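Long-range contacts in phosphatidylinositol-specific phospholipase C1 (Streptomyces antibioticus, PDB 3H4X), which belongs to the calcium-dependent phosphoinositide phospholipase C family and folds as a closed barrel of eight parallel strands ringed by helices: residues S31-V36 / A317-A322; R308-A313 / T333-G338. All blocks are in the same frame, centred on the assembly; numbering follows the deposited sequence.

Contact 1 of 2, residues S31-V36 / A317-A322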
ATOM      1  N   SER A  31       3.442  15.145  -2.109  1.00  9.68           N
ATOM      2  CA  SER A  31       2.318  15.345  -1.208  1.00  9.81           C
ATOM      3  C   SER A  31       2.425  14.429   0.007  1.00  9.37           C
ATOM      4  O   SER A  31       3.130  13.417  -0.016  1.00  9.36           O
ATOM      5  CB  SER A  31       1.006  15.059  -1.934  1.00 10.43           C
ATOM      6  OG  SER A  31       0.941  13.699  -2.332  1.00 11.74           O
ATOM      7  N   THR A  32       1.722  14.801   1.069  1.00  9.10           N
ATOM      8  CA  THR A  32       1.552  13.953   2.234  1.00  9.00           C
ATOM      9  C   THR A  32       0.064  13.744   2.437  1.00  8.67           C
ATOM     10  O   THR A  32      -0.717  14.704   2.431  1.00  8.87           O
ATOM     11  CB  THR A  32       2.146  14.594   3.493  1.00  9.20           C
ATOM     12  OG1 THR A  32       3.520  14.917   3.262  1.00  9.53           O
ATOM     13  CG2 THR A  32       2.036  13.651   4.677  1.00  9.71           C
ATOM     14  N   SER A  33      -0.331  12.489   2.603  1.00  8.42           N
ATOM     15  CA  SER A  33      -1.731  12.144   2.756  1.00  8.37           C
ATOM     16  C   SER A  33      -1.886  11.090   3.852  1.00  8.07           C
ATOM     17  O   SER A  33      -0.905  10.717   4.504  1.00  8.14           O
ATOM     18  CB  SER A  33      -2.327  11.700   1.415  1.00  8.76           C
ATOM     19  OG  SER A  33      -1.595  10.634   0.838  1.00  8.82           O
ATOM     20  N   VAL A  34      -3.110  10.619   4.060  1.00  7.97           N
ATOM     21  CA  VAL A  34      -3.429   9.875   5.271  1.00  8.15           C
ATOM     22  C   VAL A  34      -4.011   8.497   4.970  1.00  7.83           C
ATOM     23  O   VAL A  34      -4.813   8.336   4.048  1.00  8.43           O
ATOM     24  CB  VAL A  34      -4.400  10.689   6.163  1.00  8.34           C
ATOM     25  CG1 VAL A  34      -4.608  10.000   7.503  1.00  8.81           C
ATOM     26  CG2 VAL A  34      -3.868  12.105   6.360  1.00  9.13           C
ATOM     27  N   GLY A  35      -3.605   7.504   5.755  1.00  7.86           N
ATOM     28  CA  GLY A  35      -4.076   6.145   5.551  1.00  8.26           C
ATOM     29  C   GLY A  35      -4.735   5.545   6.772  1.00  8.15           C
ATOM     30  O   GLY A  35      -4.560   6.030   7.896  1.00  8.36           O
ATOM     31  N   VAL A  36      -5.497   4.482   6.538  1.00  8.54           N
ATOM     32  CA  VAL A  36      -6.140   3.729   7.603  1.00  9.35           C
ATOM     33  C   VAL A  36      -5.629   2.299   7.598  1.00  9.58           C
ATOM     34  O   VAL A  36      -5.738   1.587   6.599  1.00  9.04           O
ATOM     35  CB  VAL A  36      -7.670   3.699   7.447  1.00  9.86           C
ATOM     36  CG1 VAL A  36      -8.297   2.857   8.544  1.00 11.03           C
ATOM     37  CG2 VAL A  36      -8.232   5.103   7.463  1.00 10.85           C
ATOM     38  N   ALA A 317       7.215  12.514   5.123  1.00  8.64           N
ATOM     39  CA  ALA A 317       6.328  11.384   4.877  1.00  8.31           C
ATOM     40  C   ALA A 317       5.532  11.606   3.594  1.00  7.94           C
ATOM     41  O   ALA A 317       5.166  12.741   3.269  1.00  8.38           O
ATOM     42  CB  ALA A 317       5.378  11.190   6.046  1.00  8.38           C
ATOM     43  N   SER A 318       5.267  10.526   2.865  1.00  7.62           N
ATOM     44  CA  SER A 318       4.258  10.546   1.808  1.00  7.38           C
ATOM     45  C   SER A 318       2.892  10.198   2.383  1.00  7.11           C
ATOM     46  O   SER A 318       1.871  10.732   1.945  1.00  7.03           O
ATOM     47  CB  SER A 318       4.587   9.536   0.713  1.00  7.38           C
ATOM     48  OG  SER A 318       5.810   9.843   0.081  1.00  7.61           O
ATOM     49  N   PHE A 319       2.872   9.285   3.351  1.00  7.07           N
ATOM     50  CA  PHE A 319       1.634   8.867   3.994  1.00  7.46           C
ATOM     51  C   PHE A 319       1.851   8.771   5.493  1.00  7.63           C
ATOM     52  O   PHE A 319       2.911   8.338   5.942  1.00  8.03           O
ATOM     53  CB  PHE A 319       1.181   7.489   3.498  1.00  7.42           C
ATOM     54  CG  PHE A 319       0.920   7.417   2.023  1.00  7.45           C
ATOM     55  CD1 PHE A 319      -0.354   7.624   1.519  1.00  8.44           C
ATOM     56  CD2 PHE A 319       1.945   7.117   1.139  1.00  8.09           C
ATOM     57  CE1 PHE A 319      -0.592   7.538   0.160  1.00  8.65           C
ATOM     58  CE2 PHE A 319       1.707   7.031  -0.222  1.00  8.66           C
ATOM     59  CZ  PHE A 319       0.440   7.245  -0.710  1.00  8.77           C
ATOM     60  N   ALA A 320       0.841   9.178   6.255  1.00  8.12           N
ATOM     61  CA  ALA A 320       0.794   8.943   7.690  1.00  8.63           C
ATOM     62  C   ALA A 320      -0.389   8.014   7.940  1.00  8.64           C
ATOM     63  O   ALA A 320      -1.510   8.323   7.529  1.00  8.77           O
ATOM     64  CB  ALA A 320       0.597  10.253   8.431  1.00  9.16           C
ATOM     65  N   THR A 321      -0.159   6.882   8.596  1.00  8.70           N
ATOM     66  CA  THR A 321      -1.252   5.945   8.837  1.00  8.90           C
ATOM     67  C   THR A 321      -1.496   5.686  10.315  1.00  8.79           C
ATOM     68  O   THR A 321      -0.571   5.717  11.134  1.00  9.07           O
ATOM     69  CB  THR A 321      -1.072   4.606   8.074  1.00  9.06           C
ATOM     70  OG1 THR A 321      -0.164   3.750   8.777  1.00  9.64           O
ATOM     71  CG2 THR A 321      -0.548   4.853   6.669  1.00  9.61           C
ATOM     72  N   ALA A 322      -2.767   5.460  10.630  1.00  9.35           N
ATOM     73  CA  ALA A 322      -3.213   5.112  11.970  1.00  9.81           C
ATOM     74  C   ALA A 322      -4.597   4.478  11.817  1.00 10.35           C
ATOM     75  O   ALA A 322      -4.912   3.928  10.758  1.00 10.29           O
ATOM     76  CB  ALA A 322      -3.258   6.343  12.872  1.00 10.10           C
TER
HETATM   77  O   HOH W   1       4.728  11.742  -1.581  1.00  8.38           O
HETATM   78  O   HOH W   2       0.641  11.557  -0.410  1.00  9.63           O
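S33 and A320 sit at the middle of a parallel pairing of strands 31-36 and 319-322: S33 N bonds S318 O (2.9 Å), S33 O takes A320 N, and G35 N bonds A320 O (2.9 Å). The last, A322 N to G35 O, is weak at 3.3 Å. CA-H...O contacts, such as T32 CA to S318 O, lie between them. One side-chain bond adds to these just before strand 319-322 begins: T32 OG1 donates to A317 O at 2.7 Å. With chi1 at -55°, OG1 lies beside the backbone N of T32 and meets A317 O, while CG2 is anti to that N.

On the face of S33 and F319, S33 OG lies 3.3 Å from F319 CE1, obliquely to the ring. Water 2 is held by S31 OG, S33 OG and S318 O; a short serine hydroxyl leaves room for this water while still reaching it. Water 1 donates to S31 O and accepts from S318 OG, which is also hydrogen-bonded to L283 N of the next strand. Farther along, T321 CG2 rests 3.9 Å from G35 CA, a closeness that glycine permits.

V34 and A320 lie on the opposite face, under helix 302-314: V34 meets V309 and the small A320 meets L312. The pair is the closing seam of a TIM-type barrel, first barrel strand to eighth, with strands 58-64 and 282-286 flanking it and 334-336 pairing antiparallel with 31-36.

Contact 2 of 2, residues R308-A313 / T333-G338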
ATOM      1  N   ARG A 308      -0.464  16.250  13.811  1.00 11.74           N
ATOM      2  CA  ARG A 308       0.413  15.104  13.612  1.00 11.31           C
ATOM      3  C   ARG A 308       0.704  14.883  12.122  1.00 11.15           C
ATOM      4  O   ARG A 308       1.846  14.628  11.735  1.00 10.84           O
ATOM      5  CB  ARG A 308      -0.199  13.860  14.261  1.00 11.26           C
ATOM      6  CG  ARG A 308       0.655  12.603  14.192  1.00 10.91           C
ATOM      7  CD  ARG A 308       2.083  12.807  14.687  1.00 10.80           C
ATOM      8  NE  ARG A 308       2.192  13.476  15.987  1.00 11.02           N
ATOM      9  CZ  ARG A 308       1.995  12.885  17.163  1.00 11.28           C
ATOM     10  NH1 ARG A 308       1.638  11.608  17.230  1.00 11.73           N
ATOM     11  NH2 ARG A 308       2.144  13.581  18.284  1.00 12.52           N
ATOM     12  N   VAL A 309      -0.321  14.998  11.284  1.00 11.29           N
ATOM     13  CA  VAL A 309      -0.123  14.876   9.846  1.00 11.56           C
ATOM     14  C   VAL A 309       0.837  15.953   9.334  1.00 11.65           C
ATOM     15  O   VAL A 309       1.735  15.675   8.541  1.00 11.92           O
ATOM     16  CB  VAL A 309      -1.459  14.940   9.083  1.00 11.67           C
ATOM     17  CG1 VAL A 309      -1.216  14.993   7.588  1.00 11.90           C
ATOM     18  CG2 VAL A 309      -2.318  13.739   9.440  1.00 11.90           C
ATOM     19  N   ARG A 310       0.651  17.185   9.800  1.00 12.05           N
ATOM     20  CA  ARG A 310       1.534  18.274   9.402  1.00 12.53           C
ATOM     21  C   ARG A 310       2.977  18.025   9.840  1.00 11.81           C
ATOM     22  O   ARG A 310       3.916  18.311   9.101  1.00 11.98           O
ATOM     23  CB  ARG A 310       1.031  19.598   9.972  1.00 13.34           C
ATOM     24  CG  ARG A 310      -0.297  20.043   9.401  1.00 15.77           C
ATOM     25  CD  ARG A 310      -0.139  20.534   7.977  1.00 19.46           C
ATOM     26  NE  ARG A 310      -1.346  21.201   7.499  1.00 21.74           N
ATOM     27  CZ  ARG A 310      -1.392  21.981   6.424  1.00 22.78           C
ATOM     28  NH1 ARG A 310      -0.295  22.197   5.712  1.00 23.46           N
ATOM     29  NH2 ARG A 310      -2.536  22.547   6.062  1.00 23.75           N
ATOM     30  N   GLN A 311       3.147  17.500  11.048  1.00 11.49           N
ATOM     31  CA  GLN A 311       4.483  17.192  11.542  1.00 11.18           C
ATOM     32  C   GLN A 311       5.155  16.159  10.642  1.00 10.89           C
ATOM     33  O   GLN A 311       6.316  16.304  10.263  1.00 10.76           O
ATOM     34  CB  GLN A 311       4.437  16.671  12.980  1.00 11.55           C
ATOM     35  CG  GLN A 311       5.821  16.332  13.529  1.00 11.78           C
ATOM     36  CD  GLN A 311       5.785  15.651  14.878  1.00 12.64           C
ATOM     37  OE1 GLN A 311       4.737  15.207  15.340  1.00 12.75           O
ATOM     38  NE2 GLN A 311       6.941  15.573  15.527  1.00 13.03           N
ATOM     39  N   LEU A 312       4.419  15.110  10.294  1.00 10.53           N
ATOM     40  CA  LEU A 312       4.988  14.063   9.458  1.00 10.21           C
ATOM     41  C   LEU A 312       5.246  14.536   8.030  1.00 10.05           C
ATOM     42  O   LEU A 312       6.222  14.123   7.408  1.00  9.55           O
ATOM     43  CB  LEU A 312       4.118  12.806   9.494  1.00 10.63           C
ATOM     44  CG  LEU A 312       4.008  12.221  10.906  1.00 11.77           C
ATOM     45  CD1 LEU A 312       3.269  10.892  10.907  1.00 12.63           C
ATOM     46  CD2 LEU A 312       5.382  12.082  11.552  1.00 12.93           C
ATOM     47  N   ALA A 313       4.388  15.417   7.523  1.00 10.29           N
ATOM     48  CA  ALA A 313       4.619  16.023   6.216  1.00 10.66           C
ATOM     49  C   ALA A 313       5.943  16.788   6.203  1.00 10.93           C
ATOM     50  O   ALA A 313       6.733  16.666   5.271  1.00 10.87           O
ATOM     51  CB  ALA A 313       3.468  16.942   5.840  1.00 10.87           C
ATOM     52  N   THR A 333      -7.170  14.605   4.222  1.00 12.71           N
ATOM     53  CA  THR A 333      -6.141  15.640   4.205  1.00 12.89           C
ATOM     54  C   THR A 333      -5.014  15.327   3.220  1.00 12.19           C
ATOM     55  O   THR A 333      -4.456  14.227   3.231  1.00 11.90           O
ATOM     56  CB  THR A 333      -5.535  15.845   5.608  1.00 13.21           C
ATOM     57  OG1 THR A 333      -6.564  16.226   6.527  1.00 15.05           O
ATOM     58  CG2 THR A 333      -4.464  16.927   5.578  1.00 13.95           C
ATOM     59  N   VAL A 334      -4.696  16.292   2.365  1.00 11.91           N
ATOM     60  CA  VAL A 334      -3.529  16.205   1.499  1.00 11.91           C
ATOM     61  C   VAL A 334      -2.792  17.533   1.580  1.00 11.79           C
ATOM     62  O   VAL A 334      -3.372  18.585   1.292  1.00 12.25           O
ATOM     63  CB  VAL A 334      -3.914  15.923   0.032  1.00 12.03           C
ATOM     64  CG1 VAL A 334      -2.668  15.800  -0.824  1.00 12.76           C
ATOM     65  CG2 VAL A 334      -4.759  14.655  -0.072  1.00 12.41           C
ATOM     66  N   VAL A 335      -1.528  17.492   1.990  1.00 11.48           N
ATOM     67  CA  VAL A 335      -0.740  18.710   2.159  1.00 11.58           C
ATOM     68  C   VAL A 335       0.612  18.567   1.476  1.00 11.33           C
ATOM     69  O   VAL A 335       1.007  17.462   1.096  1.00 11.26           O
ATOM     70  CB  VAL A 335      -0.531  19.052   3.652  1.00 11.76           C
ATOM     71  CG1 VAL A 335      -1.868  19.299   4.336  1.00 12.71           C
ATOM     72  CG2 VAL A 335       0.240  17.945   4.354  1.00 12.09           C
ATOM     73  N   PRO A 336       1.330  19.686   1.302  1.00 11.46           N
ATOM     74  CA  PRO A 336       2.638  19.581   0.674  1.00 11.57           C
ATOM     75  C   PRO A 336       3.615  18.780   1.527  1.00 11.32           C
ATOM     76  O   PRO A 336       3.625  18.898   2.751  1.00 11.64           O
ATOM     77  CB  PRO A 336       3.094  21.041   0.556  1.00 11.72           C
ATOM     78  CG  PRO A 336       1.827  21.828   0.562  1.00 12.39           C
ATOM     79  CD  PRO A 336       0.923  21.088   1.496  1.00 11.72           C
ATOM     80  N   ARG A 337       4.420  17.963   0.861  1.00 11.08           N
ATOM     81  CA  ARG A 337       5.440  17.153   1.508  1.00 11.07           C
ATOM     82  C   ARG A 337       6.735  17.948   1.650  1.00 11.82           C
ATOM     83  O   ARG A 337       7.209  18.542   0.685  1.00 11.45           O
ATOM     84  CB  ARG A 337       5.690  15.901   0.668  1.00 10.60           C
ATOM     85  CG  ARG A 337       6.781  14.985   1.183  1.00  9.67           C
ATOM     86  CD  ARG A 337       7.063  13.891   0.161  1.00  9.21           C
ATOM     87  NE  ARG A 337       7.892  12.828   0.715  1.00  8.44           N
ATOM     88  CZ  ARG A 337       8.414  11.834   0.007  1.00  8.09           C
ATOM     89  NH1 ARG A 337       8.221  11.768  -1.299  1.00  8.22           N
ATOM     90  NH2 ARG A 337       9.142  10.909   0.613  1.00  8.04           N
ATOM     91  N   GLY A 338       7.307  17.950   2.849  1.00 13.03           N
ATOM     92  CA  GLY A 338       8.590  18.610   3.072  1.00 15.24           C
ATOM     93  C   GLY A 338       8.504  20.122   3.123  1.00 16.65           C
ATOM     94  O   GLY A 338       9.355  20.821   2.568  1.00 17.49           O
TER
HETATM   95  O   HOH W   3       2.589  20.703   4.573  1.00 21.52           O
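R310 spreads its guanidinium over V335, whose CG1 methyl stands 3.4 Å from R310 CZ, over the centre of one face. Bent at chi2 (-73°), the long chain folds from the exposed side of the helix back to the strand; a flat charged group can cover a branched apolar residue this way while NH1 donates weakly to water 3, which in turn donates to P336 O.

V335 CG2, the other methyl, meets A313 CB at 3.7 Å, and the same CB lies equally close to P336 O; alanine's smallness lets the helix come in here. Helix 302-314 belongs to the outer layer of the barrel, whereas strand 334-336 is a C-terminal addition, antiparallel to the first barrel strand; the axes of 308-313 and 334-336 approach to 9.0 Å, at 38°. At the N-terminal ends of the two segments V309 CG1 touches T333 CG2 more loosely, at 4.3 Å, while T333 OG1 bonds V330 O.

Near the helix end, G338 N donates to A313 O at 2.8 Å, arriving from above the carbonyl plane. Glycine suits this turn, with its positive phi of 75°. R337 meanwhile runs out extended to the carbonyls of H316, G29 and Y281.

From the N terminus, strand 31-36 opens the barrel, and the chain passes through its other strands and helices before helix 302-314, which carries 308-313 of contact 2. Segment 317-322 follows at once and completes contact 1, closing a loop of 280 residues and the barrel itself. Only then does 333-338 arrive to complete contact 2, a short loop of 19 residues. The segments therefore alternate, and the two loops cross. The two contacts also touch: T32 N probably bonds V335 O, joining the first barrel strand to the C-terminal one, and A317 N probably bonds L312 O where helix gives way to strand. Together they tie both chain ends to the last helix and strand of the barrel.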